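Local coordinates for protein 3' terminal uridylyl transferase (PDB 5HZD) that adds uridines from UTP to the 3' ends of guide RNAs, ribosomal RNAs and some mRNAs in trypanosome mitochondria, at residues 76-82 with 117-122. Sequence-based numbering, arbitrary orientation.
Sequences RDAGESK and VWDGTA
Two pieces of the palm domain pack here without a direct hydrogen bond: residues 76-82, running from helix 59-76 through turn 77-79 into the start of helix 80-100, lie along the loop 117-122 between helix 111-114 and strand 124-129. CA atoms pair D77 with V117 (5.3 Å), A78 with D119 (4.8 Å) and K82 with G120 (6.2 Å). V117 and W118 are extended; D119 then turns the chain, its p-rotamer carboxylate folding back so that OD1 accepts T121 N (Asx turn) and A122 N (Asx motif), both at 2.9 Å. G120, at phi/psi 95/-2, leaves room for K82, whose CD sits 3.7 Å from G120 CA. W118 NE1 donates to A122 O at 2.9 Å, and the indole edge reaches K82 O (CE3 to O, 3.3 Å). A78 CB presses on W118 O at 3.4 Å. V117 meets R76 O through CG2 (3.5 Å) and D77 CG through CG1 (3.6 Å). D77 OD1 bonds Y375 OH and OD2 bonds M378 N; OD1 also takes G79 N (3.0 Å) in an Asx turn at the N-cap. One water donates to G79 O (2.7 Å from its oxygen) and accepts from W118 N (2.9 Å); another donates to V117 O (2.7 Å) and accepts a weak bond from R76 NH1 (3.0 Å). R76 NE lies 3.7 Å from D119 OD2, a long, purely electrostatic salt bridge, its side chain about 5 Å from that of UTP-binding K318. A122 opens the A-D-I-D run that by similarity binds UTP and catalytic metal, so the turn probably leads into the active site of a nucleotidyltransferase palm.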
ATOM      1  N   ARG A  76      -1.550  13.715  -3.981  1.00 15.02           N
ATOM      2  CA  ARG A  76      -2.022  12.461  -3.421  0.51 15.54           C
ATOM      3  C   ARG A  76      -3.187  12.686  -2.444  1.00 15.78           C
ATOM      4  O   ARG A  76      -3.872  11.729  -2.060  1.00 19.73           O
ATOM      5  CB  ARG A  76      -0.874  11.699  -2.740  0.51 17.80           C
ATOM      6  CG  ARG A  76       0.082  10.960  -3.700  0.51 16.42           C
ATOM      7  CD  ARG A  76      -0.638   9.846  -4.489  0.51 18.40           C
ATOM      8  NE  ARG A  76       0.012   8.535  -4.395  0.51 28.84           N
ATOM      9  CZ  ARG A  76      -0.436   7.526  -3.647  0.51 30.23           C
ATOM     10  NH1 ARG A  76      -1.523   7.679  -2.911  0.51 36.59           N
ATOM     11  NH2 ARG A  76       0.211   6.364  -3.631  0.51 33.75           N
ATOM     12  N   ASP A  77      -3.397  13.938  -2.042  1.00 14.17           N
ATOM     13  CA  ASP A  77      -4.421  14.300  -1.046  1.00 15.53           C
ATOM     14  C   ASP A  77      -5.641  14.856  -1.771  1.00 14.53           C
ATOM     15  O   ASP A  77      -5.654  16.032  -2.151  1.00 20.04           O
ATOM     16  CB  ASP A  77      -3.866  15.374  -0.112  1.00 15.69           C
ATOM     17  CG  ASP A  77      -4.839  15.790   0.995  1.00 19.55           C
ATOM     18  OD1 ASP A  77      -6.033  15.423   0.966  1.00 19.12           O
ATOM     19  OD2 ASP A  77      -4.405  16.539   1.895  1.00 19.93           O
ATOM     20  N   ALA A  78      -6.662  14.016  -1.943  1.00 14.43           N
ATOM     21  CA  ALA A  78      -7.850  14.426  -2.676  1.00 16.80           C
ATOM     22  C   ALA A  78      -8.984  14.849  -1.743  1.00 19.38           C
ATOM     23  O   ALA A  78     -10.132  15.003  -2.172  1.00 21.79           O
ATOM     24  CB  ALA A  78      -8.295  13.301  -3.620  1.00 17.46           C
ATOM     25  N   GLY A  79      -8.664  15.054  -0.461  1.00 16.51           N
ATOM     26  CA  GLY A  79      -9.626  15.602   0.476  1.00 13.64           C
ATOM     27  C   GLY A  79     -10.404  14.525   1.222  1.00 13.46           C
ATOM     28  O   GLY A  79     -10.379  13.349   0.858  1.00 13.30           O
ATOM     29  N   GLU A  80     -11.156  14.961   2.223  1.00 14.99           N
ATOM     30  CA  GLU A  80     -11.832  13.986   3.084  1.00 14.35           C
ATOM     31  C   GLU A  80     -12.969  13.292   2.332  1.00 14.75           C
ATOM     32  O   GLU A  80     -13.244  12.100   2.545  1.00 16.31           O
ATOM     33  CB  GLU A  80     -12.375  14.695   4.326  1.00 17.78           C
ATOM     34  CG  GLU A  80     -13.023  13.725   5.266  1.00 16.90           C
ATOM     35  CD  GLU A  80     -13.342  14.340   6.616  1.00 27.94           C
ATOM     36  OE1 GLU A  80     -13.170  15.571   6.781  1.00 29.77           O
ATOM     37  OE2 GLU A  80     -13.758  13.565   7.507  1.00 31.30           O
ATOM     38  N   SER A  81     -13.657  14.014   1.456  1.00 14.31           N
ATOM     39  CA  SER A  81     -14.784  13.405   0.741  0.55 15.73           C
ATOM     40  C   SER A  81     -14.368  12.241  -0.128  1.00 14.94           C
ATOM     41  O   SER A  81     -15.074  11.237  -0.230  1.00 15.61           O
ATOM     42  CB  SER A  81     -15.510  14.456  -0.095  0.55 18.13           C
ATOM     43  OG  SER A  81     -16.102  15.407   0.755  0.55 19.63           O
ATOM     44  N   LYS A  82     -13.216  12.365  -0.775  1.00 14.93           N
ATOM     45  CA  LYS A  82     -12.679  11.267  -1.559  1.00 15.93           C
ATOM     46  C   LYS A  82     -12.306  10.088  -0.662  1.00 14.79           C
ATOM     47  O   LYS A  82     -12.575   8.944  -0.994  1.00 14.95           O
ATOM     48  CB  LYS A  82     -11.478  11.753  -2.391  1.00 17.36           C
ATOM     49  CG  LYS A  82     -10.910  10.693  -3.317  1.00 16.46           C
ATOM     50  CD  LYS A  82     -11.933  10.226  -4.370  1.00 21.16           C
ATOM     51  CE  LYS A  82     -12.357  11.332  -5.271  1.00 27.35           C
ATOM     52  NZ  LYS A  82     -13.439  10.845  -6.186  1.00 35.35           N
ATOM     53  N   VAL A 117      -4.439   9.818   3.607  1.00 13.22           N
ATOM     54  CA  VAL A 117      -5.133  10.427   2.480  1.00 13.03           C
ATOM     55  C   VAL A 117      -5.311   9.362   1.393  1.00 13.25           C
ATOM     56  O   VAL A 117      -4.616   8.332   1.406  1.00 14.27           O
ATOM     57  CB  VAL A 117      -4.325  11.617   1.856  1.00 13.10           C
ATOM     58  CG1 VAL A 117      -4.152  12.745   2.852  1.00 14.60           C
ATOM     59  CG2 VAL A 117      -2.975  11.140   1.318  1.00 13.86           C
ATOM     60  N   TRP A 118      -6.223   9.622   0.450  1.00 13.96           N
ATOM     61  CA  TRP A 118      -6.379   8.756  -0.726  1.00 12.22           C
ATOM     62  C   TRP A 118      -6.713   9.627  -1.942  1.00 16.50           C
ATOM     63  O   TRP A 118      -7.540  10.528  -1.841  1.00 22.02           O
ATOM     64  CB  TRP A 118      -7.470   7.715  -0.463  1.00 13.50           C
ATOM     65  CG  TRP A 118      -7.686   6.741  -1.617  1.00 13.73           C
ATOM     66  CD1 TRP A 118      -6.768   5.915  -2.182  1.00 16.00           C
ATOM     67  CD2 TRP A 118      -8.920   6.496  -2.290  1.00 12.39           C
ATOM     68  NE1 TRP A 118      -7.349   5.166  -3.173  1.00 14.38           N
ATOM     69  CE2 TRP A 118      -8.665   5.517  -3.276  1.00 13.99           C
ATOM     70  CE3 TRP A 118     -10.207   7.023  -2.176  1.00 13.83           C
ATOM     71  CZ2 TRP A 118      -9.665   5.020  -4.116  1.00 13.80           C
ATOM     72  CZ3 TRP A 118     -11.192   6.543  -3.032  1.00 17.21           C
ATOM     73  CH2 TRP A 118     -10.907   5.565  -3.997  1.00 15.49           C
ATOM     74  N   ASP A 119      -6.076   9.361  -3.090  1.00 18.16           N
ATOM     75  CA  ASP A 119      -6.240  10.220  -4.266  1.00 20.75           C
ATOM     76  C   ASP A 119      -7.371   9.784  -5.193  1.00 23.81           C
ATOM     77  O   ASP A 119      -7.715  10.469  -6.176  1.00 23.38           O
ATOM     78  CB  ASP A 119      -4.893  10.335  -5.012  1.00 22.21           C
ATOM     79  CG  ASP A 119      -4.383   8.999  -5.522  1.00 27.26           C
ATOM     80  OD1 ASP A 119      -5.102   7.987  -5.376  1.00 21.88           O
ATOM     81  OD2 ASP A 119      -3.262   8.941  -6.102  1.00 25.95           O
ATOM     82  N   GLY A 120      -7.974   8.652  -4.869  1.00 20.88           N
ATOM     83  CA  GLY A 120      -9.143   8.198  -5.599  1.00 20.38           C
ATOM     84  C   GLY A 120      -8.710   7.229  -6.676  1.00 20.84           C
ATOM     85  O   GLY A 120      -9.541   6.668  -7.385  1.00 27.13           O
ATOM     86  N   THR A 121      -7.411   7.009  -6.787  1.00 18.44           N
ATOM     87  CA  THR A 121      -6.862   6.156  -7.848  0.60 20.16           C
ATOM     88  C   THR A 121      -5.973   5.021  -7.347  1.00 20.12           C
ATOM     89  O   THR A 121      -5.995   3.914  -7.897  1.00 24.57           O
ATOM     90  CB  THR A 121      -6.033   6.971  -8.848  0.60 24.23           C
ATOM     91  OG1 THR A 121      -4.900   7.535  -8.179  0.60 31.41           O
ATOM     92  CG2 THR A 121      -6.879   8.070  -9.484  0.60 17.96           C
ATOM     93  N   ALA A 122      -5.175   5.284  -6.306  1.00 18.86           N
ATOM     94  CA  ALA A 122      -4.287   4.257  -5.746  1.00 19.21           C
ATOM     95  C   ALA A 122      -5.086   3.005  -5.365  1.00 19.01           C
ATOM     96  O   ALA A 122      -6.216   3.112  -4.870  1.00 18.71           O
ATOM     97  CB  ALA A 122      -3.538   4.767  -4.528  1.00 20.03           C
TER
HETATM   98  O   HOH W   1      -3.059   7.102  -0.430  1.00 24.19           O
HETATM   99  O   HOH W   2      -8.094  11.891   0.442  1.00 23.17           O